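Local atomic coordinates of pectinesterase (Aspergillus niger, PDB entry 5C1E), a protein that hydrolyses the methyl esters of galacturonosyl units in pectin, releasing methanol, and probably helps to macerate plant tissue. Residues K243-M248 / Y256-N261; R228-N233 / T275-A280; V217-P222 / S234-I239. All coordinates share one frame; numbering follows the deposited sequence.

In the fold
All three contacts lie near the C-terminal end of a parallel beta-helix, on one side of the chain's centre. Following the chain, 217-222 comes first, then 228-233. The chain then reaches 234-239, where contact 3 closes and joins the last strands of two of the sheets. Contact 2 opened at 228-233, before that closure, so the two loops cross. Contact 1 follows contact 3 in series: it opens at 243-248 and closes on strand 255-259. It lies wholly within the longer loop of contact 2, which closes at 275-280. Strands 228-232 and 255-259 are neighbours in a third sheet and so tie contacts 1 and 2 together.

Contact 1: K243-M248 / Y256-N261; sequences KGWTTM and YYEYNN
Trp245 and Tyr256 stack on each other and carry most of this buried contact. The six-membered ring of Trp245 and the ring of Tyr256 form an offset stack, with centroids 3.8 Å apart and planes only 11° from parallel. Trp245 CE3 sits over the middle of the tyrosine ring, and its nearest atom there is Tyr256 CD2, at 3.3 Å. Tyr256 CG lies 3.4 Å above the indole plane, offset toward its rim. Tyr256 CB also lies over the indole face and makes a CH-pi contact, 3.7 Å from the centroid of the Trp245 six-membered ring. The backbone puts CB there; CG, anti to the carbonyl carbon (chi1 -75°), then swings the tyrosine ring over the same face.

Polar contacts are minor. The carbonyl O of Tyr257 is at the indole edge, near its plane, 4.0 Å from Trp245 CZ2. The indole N-H is bonded elsewhere: Trp245 NE1 pairs with Glu274 OE2. Glu258 OE2 approaches the indole obliquely but is held in a salt bridge with Arg271.

The backbone of 243-248 bonds to strand 217-220 through Gly244 and Thr246. The stacked rings rest on Leu219, Val229 and Pro222. The contact thus belongs to the last turns of a parallel beta-helix, with the side chain of Tyr256 about 9 Å from that of Asp161, the predicted active-site residue.

Contact 2: R228-N233 / T275-A280; sequences RVIYQN and TSISAA. With SO4 (sulfate ion), chain E.
Gln232 and Ala280 make the close part of this contact. Gln232 OE1 is 3.3 Å from Ala280 CA and 3.4 Å from Ala280 CB. With CG between the backbone N and the carbonyl carbon (chi1 54°) and the chain straight beyond it, the Gln232 amide reaches the passing loop. There OE1 accepts a hydrogen bond from the backbone N of Val281, one residue beyond Ala280, while Gln232 NE2 donates to Asp201 OD1. Asn233 ND2 lies 4.0 Å from Ala280 CB and bonds the same aspartate oxygen, and Asn233 OD1 takes a bond from Asn260 ND2. The methyl of Ala280 therefore rests against two amides that are both fixed by other partners.

The isoleucine pair is looser; Ile230 is buried, but Ile277 is partly exposed. The two side chains cross at about a right angle. The end of Ile230, CD1, lies against CD1 and CG2 of Ile277, 4.1 Å from Ile277 CD1. At the far end of strand 228-232, Arg228 does not reach the loop. Its guanidinium edge faces a sulfate, probably from the crystallisation liquor, and makes two nearly straight hydrogen bonds to it: Arg228 NH1 to sulfate O4 at 2.8 Å (160°) and Arg228 NH2 to sulfate O2 at 2.8 Å (166°). Arg228 NH2 also bonds Gly196 O.

No hydrogen bond joins the two segments directly. The chemistry implies that the loop lies on the sheet through apolar and van der Waals contacts, while the bond from Val281 to Gln232 pins it just beyond Ala280.

Contact 3: V217-P222 / S234-I239; sequences VYLGRP and SVLSDI. With ACT (acetate ion), chain M.
Val217 CG1 lies anti to the backbone N (chi1 177°), and this leaves CG2 beside Ile239, 3.9 Å from Ile239 CB. In Ile239 the CG1 stands between the backbone N and the carbonyl carbon (chi1 64°). It carries CD1 alongside the valine, 3.9 Å from Val217 CG2. The two side chains lie side by side and point the same way. A backbone hydrogen bond joins the same pair: Val217 N donates to Ile239 O over 2.9 Å.

Leu219 and Leu236 cross at about a right angle, with Leu219 CD2 4.0 Å from Leu236 CD2. Strands 217-220 and 235-236 end two different sheets of the parallel beta-helix, and their leucines and the Val217-Ile239 pair pack inside it, where the two faces meet. Ile205 of the preceding turn packs on Leu236 and Ile239, and Ile184 on Val217.

The chain turns a corner at Leu219, whose carbonyl O accepts bonds from Tyr231 OH and Thr185 OG1. Beyond it, Arg221 extends away from 234-239. Arg221 NE forms a salt bridge with Asp161, the predicted active-site residue. Arg221 NH1 donates a hydrogen bond to atom O of an acetate, 3.0 Å away, which probably comes from the crystallisation liquor.

Contact 1: K243-M248 / Y256-N261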
loop_
_atom_site.group_PDB
_atom_site.type_symbol
_atom_site.label_atom_id
_atom_site.label_comp_id
_atom_site.label_asym_id
_atom_site.label_seq_id
_atom_site.Cartn_x
_atom_site.Cartn_y
_atom_site.Cartn_z
ATOM N N LYS A 243 -18.363 -8.611 13.694
ATOM C CA LYS A 243 -18.589 -9.421 12.484
ATOM C C LYS A 243 -17.329 -9.570 11.608
ATOM O O LYS A 243 -17.244 -10.490 10.786
ATOM C CB LYS A 243 -19.767 -8.876 11.683
ATOM C CG LYS A 243 -21.073 -8.839 12.469
ATOM C CD LYS A 243 -22.276 -8.437 11.630
ATOM C CE LYS A 243 -22.144 -7.062 10.970
ATOM N NZ LYS A 243 -22.100 -5.925 11.930
ATOM N N GLY A 244 -16.381 -8.645 11.762
ATOM C CA GLY A 244 -15.087 -8.703 11.092
ATOM C C GLY A 244 -15.130 -8.236 9.646
ATOM O O GLY A 244 -14.354 -7.364 9.237
ATOM N N TRP A 245 -16.012 -8.837 8.864
ATOM C CA TRP A 245 -16.106 -8.554 7.446
ATOM C C TRP A 245 -17.514 -8.094 7.080
ATOM O O TRP A 245 -18.480 -8.408 7.789
ATOM C CB TRP A 245 -15.734 -9.793 6.654
ATOM C CG TRP A 245 -14.442 -10.431 7.083
ATOM C CD1 TRP A 245 -14.270 -11.339 8.087
ATOM C CD2 TRP A 245 -13.140 -10.207 6.523
ATOM N NE1 TRP A 245 -12.941 -11.693 8.186
ATOM C CE2 TRP A 245 -12.228 -11.001 7.247
ATOM C CE3 TRP A 245 -12.657 -9.410 5.491
ATOM C CZ2 TRP A 245 -10.877 -11.053 6.937
ATOM C CZ3 TRP A 245 -11.320 -9.434 5.200
ATOM C CH2 TRP A 245 -10.439 -10.258 5.909
ATOM N N THR A 246 -17.638 -7.343 5.986
ATOM C CA THR A 246 -18.952 -6.887 5.532
ATOM C C THR A 246 -19.134 -7.170 4.027
ATOM O O THR A 246 -18.274 -7.780 3.376
ATOM C CB THR A 246 -19.208 -5.407 5.915
ATOM O OG1 THR A 246 -20.591 -5.073 5.724
ATOM C CG2 THR A 246 -18.332 -4.452 5.115
ATOM N N THR A 247 -20.261 -6.726 3.488
ATOM C CA THR A 247 -20.671 -7.101 2.136
ATOM C C THR A 247 -20.425 -6.001 1.113
ATOM O O THR A 247 -20.280 -4.807 1.462
ATOM C CB THR A 247 -22.163 -7.389 2.129
ATOM O OG1 THR A 247 -22.831 -6.196 2.563
ATOM C CG2 THR A 247 -22.488 -8.551 3.067
ATOM N N MET A 248 -20.362 -6.407 -0.153
ATOM C CA MET A 248 -20.250 -5.472 -1.269
ATOM C C MET A 248 -20.765 -6.155 -2.546
ATOM O O MET A 248 -21.917 -5.966 -2.886
ATOM C CB MET A 248 -18.823 -4.925 -1.440
ATOM C CG MET A 248 -18.733 -3.763 -2.428
ATOM S SD MET A 248 -17.055 -3.095 -2.569
ATOM C CE MET A 248 -17.350 -1.598 -3.500
ATOM N N TYR A 256 -11.888 -15.325 3.268
ATOM C CA TYR A 256 -11.470 -14.443 4.352
ATOM C C TYR A 256 -11.024 -15.227 5.592
ATOM O O TYR A 256 -11.778 -16.032 6.149
ATOM C CB TYR A 256 -12.639 -13.544 4.715
ATOM C CG TYR A 256 -12.957 -12.414 3.749
ATOM C CD1 TYR A 256 -12.016 -11.925 2.842
ATOM C CD2 TYR A 256 -14.223 -11.811 3.770
ATOM C CE1 TYR A 256 -12.323 -10.854 1.991
ATOM C CE2 TYR A 256 -14.541 -10.758 2.928
ATOM C CZ TYR A 256 -13.599 -10.280 2.049
ATOM O OH TYR A 256 -13.913 -9.216 1.255
ATOM N N TYR A 257 -9.809 -14.938 6.047
ATOM C CA TYR A 257 -9.156 -15.728 7.076
ATOM C C TYR A 257 -8.539 -14.859 8.154
ATOM O O TYR A 257 -8.076 -13.741 7.892
ATOM C CB TYR A 257 -8.008 -16.516 6.473
ATOM C CG TYR A 257 -8.331 -17.383 5.286
ATOM C CD1 TYR A 257 -8.762 -18.683 5.464
ATOM C CD2 TYR A 257 -8.164 -16.919 3.991
ATOM C CE1 TYR A 257 -9.010 -19.510 4.392
ATOM C CE2 TYR A 257 -8.407 -17.738 2.903
ATOM C CZ TYR A 257 -8.846 -19.023 3.104
ATOM O OH TYR A 257 -9.099 -19.853 2.041
ATOM N N GLU A 258 -8.505 -15.397 9.365
ATOM C CA GLU A 258 -7.656 -14.848 10.414
ATOM C C GLU A 258 -6.821 -15.953 11.049
ATOM O O GLU A 258 -7.283 -17.081 11.184
ATOM C CB GLU A 258 -8.496 -14.188 11.473
ATOM C CG GLU A 258 -9.110 -12.873 11.049
ATOM C CD GLU A 258 -10.055 -12.369 12.113
ATOM O OE1 GLU A 258 -9.584 -11.603 12.981
ATOM O OE2 GLU A 258 -11.238 -12.776 12.105
ATOM N N TYR A 259 -5.587 -15.642 11.427
ATOM C CA TYR A 259 -4.737 -16.637 12.072
ATOM C C TYR A 259 -3.804 -15.984 13.080
ATOM O O TYR A 259 -2.943 -15.191 12.707
ATOM C CB TYR A 259 -3.908 -17.431 11.056
ATOM C CG TYR A 259 -3.120 -18.526 11.738
ATOM C CD1 TYR A 259 -3.725 -19.739 12.064
ATOM C CD2 TYR A 259 -1.794 -18.331 12.115
ATOM C CE1 TYR A 259 -3.028 -20.735 12.725
ATOM C CE2 TYR A 259 -1.089 -19.321 12.779
ATOM C CZ TYR A 259 -1.717 -20.522 13.081
ATOM O OH TYR A 259 -1.035 -21.525 13.731
ATOM N N ASN A 260 -3.977 -16.343 14.351
ATOM C CA ASN A 260 -3.071 -15.912 15.419
ATOM C C ASN A 260 -2.968 -14.385 15.565
ATOM O O ASN A 260 -1.875 -13.844 15.710
ATOM C CB ASN A 260 -1.664 -16.514 15.205
ATOM C CG ASN A 260 -0.768 -16.337 16.426
ATOM O OD1 ASN A 260 -1.218 -16.521 17.554
ATOM N ND2 ASN A 260 0.480 -15.922 16.205
ATOM N N ASN A 261 -4.107 -13.692 15.539
ATOM C CA ASN A 261 -4.120 -12.264 15.811
ATOM C C ASN A 261 -4.353 -12.003 17.299
ATOM O O ASN A 261 -4.860 -12.870 18.033
ATOM C CB ASN A 261 -5.210 -11.569 14.995
ATOM C CG ASN A 261 -4.989 -11.702 13.499
ATOM O OD1 ASN A 261 -3.861 -11.592 13.010
ATOM N ND2 ASN A 261 -6.065 -11.930 12.767
#

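Contact 2: R228-N233 / T275-A280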
loop_
_atom_site.group_PDB
_atom_site.type_symbol
_atom_site.label_atom_id
_atom_site.label_comp_id
_atom_site.label_asym_id
_atom_site.label_seq_id
_atom_site.Cartn_x
_atom_site.Cartn_y
_atom_site.Cartn_z
ATOM N N ARG A 228 -9.867 -12.552 -1.713
ATOM C CA ARG A 228 -9.124 -13.389 -0.769
ATOM C C ARG A 228 -8.145 -12.603 0.084
ATOM O O ARG A 228 -7.174 -12.033 -0.427
ATOM C CB ARG A 228 -8.363 -14.486 -1.500
ATOM C CG ARG A 228 -7.619 -15.428 -0.556
ATOM C CD ARG A 228 -7.363 -16.783 -1.189
ATOM N NE ARG A 228 -6.592 -16.673 -2.413
ATOM C CZ ARG A 228 -6.364 -17.694 -3.235
ATOM N NH1 ARG A 228 -6.835 -18.903 -2.938
ATOM N NH2 ARG A 228 -5.657 -17.519 -4.343
ATOM N N VAL A 229 -8.404 -12.593 1.385
ATOM C CA VAL A 229 -7.615 -11.796 2.321
ATOM C C VAL A 229 -7.405 -12.575 3.613
ATOM O O VAL A 229 -8.358 -13.168 4.131
ATOM C CB VAL A 229 -8.347 -10.500 2.668
ATOM C CG1 VAL A 229 -7.516 -9.646 3.613
ATOM C CG2 VAL A 229 -8.702 -9.708 1.397
ATOM N N ILE A 230 -6.165 -12.564 4.109
ATOM C CA ILE A 230 -5.832 -13.120 5.430
ATOM C C ILE A 230 -5.145 -12.074 6.301
ATOM O O ILE A 230 -4.206 -11.399 5.851
ATOM C CB ILE A 230 -4.986 -14.425 5.346
ATOM C CG1 ILE A 230 -4.701 -14.955 6.760
ATOM C CG2 ILE A 230 -3.693 -14.230 4.579
ATOM C CD1 ILE A 230 -4.257 -16.399 6.773
ATOM N N TYR A 231 -5.627 -11.924 7.538
ATOM C CA TYR A 231 -4.932 -11.150 8.555
ATOM C C TYR A 231 -4.335 -12.157 9.533
ATOM O O TYR A 231 -5.066 -12.946 10.140
ATOM C CB TYR A 231 -5.884 -10.231 9.319
ATOM C CG TYR A 231 -6.367 -8.978 8.594
ATOM C CD1 TYR A 231 -7.343 -9.060 7.605
ATOM C CD2 TYR A 231 -5.941 -7.714 8.979
ATOM C CE1 TYR A 231 -7.822 -7.917 6.965
ATOM C CE2 TYR A 231 -6.415 -6.564 8.352
ATOM C CZ TYR A 231 -7.347 -6.669 7.334
ATOM O OH TYR A 231 -7.847 -5.536 6.702
ATOM N N GLN A 232 -3.014 -12.152 9.652
ATOM C CA GLN A 232 -2.310 -13.150 10.455
ATOM C C GLN A 232 -1.230 -12.521 11.326
ATOM O O GLN A 232 -0.567 -11.545 10.927
ATOM C CB GLN A 232 -1.698 -14.231 9.546
ATOM C CG GLN A 232 -0.804 -13.703 8.452
ATOM C CD GLN A 232 -0.291 -14.796 7.522
ATOM O OE1 GLN A 232 -1.005 -15.729 7.202
ATOM N NE2 GLN A 232 0.921 -14.644 7.046
ATOM N N ASN A 233 -1.035 -13.089 12.516
ATOM C CA ASN A 233 0.026 -12.635 13.407
ATOM C C ASN A 233 0.004 -11.122 13.657
ATOM O O ASN A 233 1.060 -10.512 13.850
ATOM C CB ASN A 233 1.393 -13.031 12.840
ATOM C CG ASN A 233 1.504 -14.509 12.539
ATOM O OD1 ASN A 233 1.167 -15.341 13.370
ATOM N ND2 ASN A 233 2.009 -14.843 11.346
ATOM N N THR A 275 -13.472 -18.233 6.586
ATOM C CA THR A 275 -13.132 -19.616 6.274
ATOM C C THR A 275 -12.048 -20.062 7.246
ATOM O O THR A 275 -11.208 -19.257 7.633
ATOM C CB THR A 275 -12.594 -19.706 4.827
ATOM O OG1 THR A 275 -13.605 -19.244 3.930
ATOM C CG2 THR A 275 -12.209 -21.107 4.452
ATOM N N SER A 276 -12.046 -21.341 7.626
ATOM C CA SER A 276 -11.030 -21.849 8.558
ATOM C C SER A 276 -9.691 -21.981 7.869
ATOM O O SER A 276 -9.626 -22.238 6.662
ATOM C CB SER A 276 -11.426 -23.212 9.130
ATOM O OG SER A 276 -12.661 -23.094 9.808
ATOM N N ILE A 277 -8.623 -21.791 8.635
ATOM C CA ILE A 277 -7.279 -22.066 8.161
ATOM C C ILE A 277 -6.435 -22.471 9.375
ATOM O O ILE A 277 -6.637 -21.960 10.476
ATOM C CB ILE A 277 -6.682 -20.860 7.388
ATOM C CG1 ILE A 277 -5.478 -21.284 6.547
ATOM C CG2 ILE A 277 -6.319 -19.713 8.320
ATOM C CD1 ILE A 277 -5.039 -20.253 5.528
ATOM N N SER A 278 -5.532 -23.425 9.183
ATOM C CA SER A 278 -4.818 -24.031 10.309
ATOM C C SER A 278 -3.397 -23.501 10.472
ATOM O O SER A 278 -2.698 -23.878 11.411
ATOM C CB SER A 278 -4.777 -25.554 10.125
ATOM O OG SER A 278 -4.061 -25.875 8.943
ATOM N N ALA A 279 -2.967 -22.642 9.554
ATOM C CA ALA A 279 -1.612 -22.140 9.553
ATOM C C ALA A 279 -1.580 -20.818 8.820
ATOM O O ALA A 279 -2.413 -20.573 7.951
ATOM C CB ALA A 279 -0.693 -23.126 8.856
ATOM N N ALA A 280 -0.612 -19.980 9.174
ATOM C CA ALA A 280 -0.347 -18.752 8.436
ATOM C C ALA A 280 0.112 -19.065 7.016
ATOM O O ALA A 280 0.704 -20.109 6.773
ATOM C CB ALA A 280 0.710 -17.925 9.161
HETATM S S SO4 E . -5.483 -21.058 -5.364
HETATM O O1 SO4 E . -4.725 -21.641 -4.230
HETATM O O2 SO4 E . -4.859 -19.794 -5.804
HETATM O O3 SO4 E . -5.504 -22.021 -6.486
HETATM O O4 SO4 E . -6.885 -20.840 -4.926
#

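Contact 3: V217-P222 / S234-I239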
loop_
_atom_site.group_PDB
_atom_site.type_symbol
_atom_site.label_atom_id
_atom_site.label_comp_id
_atom_site.label_asym_id
_atom_site.label_seq_id
_atom_site.Cartn_x
_atom_site.Cartn_y
_atom_site.Cartn_z
ATOM N N VAL A 217 -15.065 -0.414 12.047
ATOM C CA VAL A 217 -14.163 -0.732 10.942
ATOM C C VAL A 217 -14.270 -2.223 10.641
ATOM O O VAL A 217 -14.362 -3.056 11.552
ATOM C CB VAL A 217 -12.706 -0.286 11.240
ATOM C CG1 VAL A 217 -11.749 -0.689 10.131
ATOM C CG2 VAL A 217 -12.641 1.225 11.416
ATOM N N TYR A 218 -14.261 -2.554 9.360
ATOM C CA TYR A 218 -14.252 -3.942 8.923
ATOM C C TYR A 218 -12.924 -4.298 8.288
ATOM O O TYR A 218 -12.255 -3.461 7.681
ATOM C CB TYR A 218 -15.389 -4.184 7.924
ATOM C CG TYR A 218 -16.768 -4.005 8.538
ATOM C CD1 TYR A 218 -17.402 -5.052 9.183
ATOM C CD2 TYR A 218 -17.420 -2.786 8.463
ATOM C CE1 TYR A 218 -18.667 -4.892 9.749
ATOM C CE2 TYR A 218 -18.678 -2.607 9.021
ATOM C CZ TYR A 218 -19.299 -3.664 9.657
ATOM O OH TYR A 218 -20.545 -3.474 10.205
ATOM N N LEU A 219 -12.537 -5.549 8.451
ATOM C CA LEU A 219 -11.299 -6.053 7.898
ATOM C C LEU A 219 -11.354 -5.999 6.365
ATOM O O LEU A 219 -10.334 -5.801 5.683
ATOM C CB LEU A 219 -11.077 -7.485 8.383
ATOM C CG LEU A 219 -10.863 -7.661 9.892
ATOM C CD1 LEU A 219 -10.945 -9.138 10.241
ATOM C CD2 LEU A 219 -9.537 -7.056 10.348
ATOM N N GLY A 220 -12.556 -6.150 5.830
ATOM C CA GLY A 220 -12.727 -6.062 4.403
ATOM C C GLY A 220 -14.141 -6.288 3.928
ATOM O O GLY A 220 -15.042 -6.668 4.707
ATOM N N ARG A 221 -14.316 -6.018 2.642
ATOM C CA ARG A 221 -15.510 -6.412 1.918
ATOM C C ARG A 221 -15.115 -6.778 0.484
ATOM O O ARG A 221 -14.059 -6.346 -0.002
ATOM C CB ARG A 221 -16.568 -5.315 1.986
ATOM C CG ARG A 221 -16.137 -3.998 1.356
ATOM C CD ARG A 221 -17.221 -2.950 1.529
ATOM N NE ARG A 221 -16.949 -1.774 0.717
ATOM C CZ ARG A 221 -17.886 -0.957 0.235
ATOM N NH1 ARG A 221 -19.163 -1.193 0.483
ATOM N NH2 ARG A 221 -17.549 0.084 -0.506
ATOM N N PRO A 222 -15.936 -7.589 -0.194
ATOM C CA PRO A 222 -15.502 -8.116 -1.496
ATOM C C PRO A 222 -15.871 -7.215 -2.670
ATOM O O PRO A 222 -17.050 -7.120 -3.045
ATOM C CB PRO A 222 -16.218 -9.459 -1.591
ATOM C CG PRO A 222 -17.416 -9.329 -0.723
ATOM C CD PRO A 222 -17.114 -8.304 0.338
ATOM N N SER A 234 -1.192 -10.527 13.655
ATOM C CA SER A 234 -1.338 -9.087 13.701
ATOM C C SER A 234 -2.101 -8.616 14.919
ATOM O O SER A 234 -2.823 -9.393 15.565
ATOM C CB SER A 234 -2.071 -8.581 12.452
ATOM O OG SER A 234 -1.311 -8.793 11.292
ATOM N N VAL A 235 -1.927 -7.335 15.226
ATOM C CA VAL A 235 -2.652 -6.668 16.290
ATOM C C VAL A 235 -3.838 -5.893 15.723
ATOM O O VAL A 235 -3.670 -5.016 14.867
ATOM C CB VAL A 235 -1.753 -5.722 17.104
ATOM C CG1 VAL A 235 -2.524 -5.175 18.303
ATOM C CG2 VAL A 235 -0.513 -6.459 17.595
ATOM N N LEU A 236 -5.027 -6.222 16.211
ATOM C CA LEU A 236 -6.273 -5.592 15.778
ATOM C C LEU A 236 -6.870 -4.841 16.953
ATOM O O LEU A 236 -7.226 -5.464 17.974
ATOM C CB LEU A 236 -7.255 -6.648 15.311
ATOM C CG LEU A 236 -6.801 -7.559 14.161
ATOM C CD1 LEU A 236 -7.903 -8.577 13.938
ATOM C CD2 LEU A 236 -6.522 -6.756 12.902
ATOM N N SER A 237 -6.978 -3.518 16.829
ATOM C CA SER A 237 -7.530 -2.717 17.916
ATOM C C SER A 237 -9.055 -2.854 17.983
ATOM O O SER A 237 -9.675 -3.496 17.123
ATOM C CB SER A 237 -7.130 -1.250 17.766
ATOM O OG SER A 237 -7.985 -0.562 16.876
ATOM N N ASP A 238 -9.656 -2.206 18.977
ATOM C CA ASP A 238 -11.110 -2.258 19.152
ATOM C C ASP A 238 -11.915 -1.571 18.049
ATOM O O ASP A 238 -13.135 -1.563 18.106
ATOM C CB ASP A 238 -11.525 -1.707 20.527
ATOM C CG ASP A 238 -11.398 -0.189 20.638
ATOM O OD1 ASP A 238 -10.903 0.489 19.709
ATOM O OD2 ASP A 238 -11.803 0.335 21.695
ATOM N N ILE A 239 -11.255 -1.005 17.038
ATOM C CA ILE A 239 -11.995 -0.514 15.867
ATOM C C ILE A 239 -12.707 -1.609 15.073
ATOM O O ILE A 239 -13.690 -1.325 14.391
ATOM C CB ILE A 239 -11.124 0.327 14.900
ATOM C CG1 ILE A 239 -9.981 -0.497 14.271
ATOM C CG2 ILE A 239 -10.591 1.556 15.630
ATOM C CD1 ILE A 239 -9.256 0.232 13.159
HETATM C C ACT M . -21.437 -1.050 -2.454
HETATM O O ACT M . -21.247 -0.263 -1.495
HETATM O OXT ACT M . -22.099 -2.111 -2.338
HETATM C CH3 ACT M . -20.848 -0.711 -3.792
#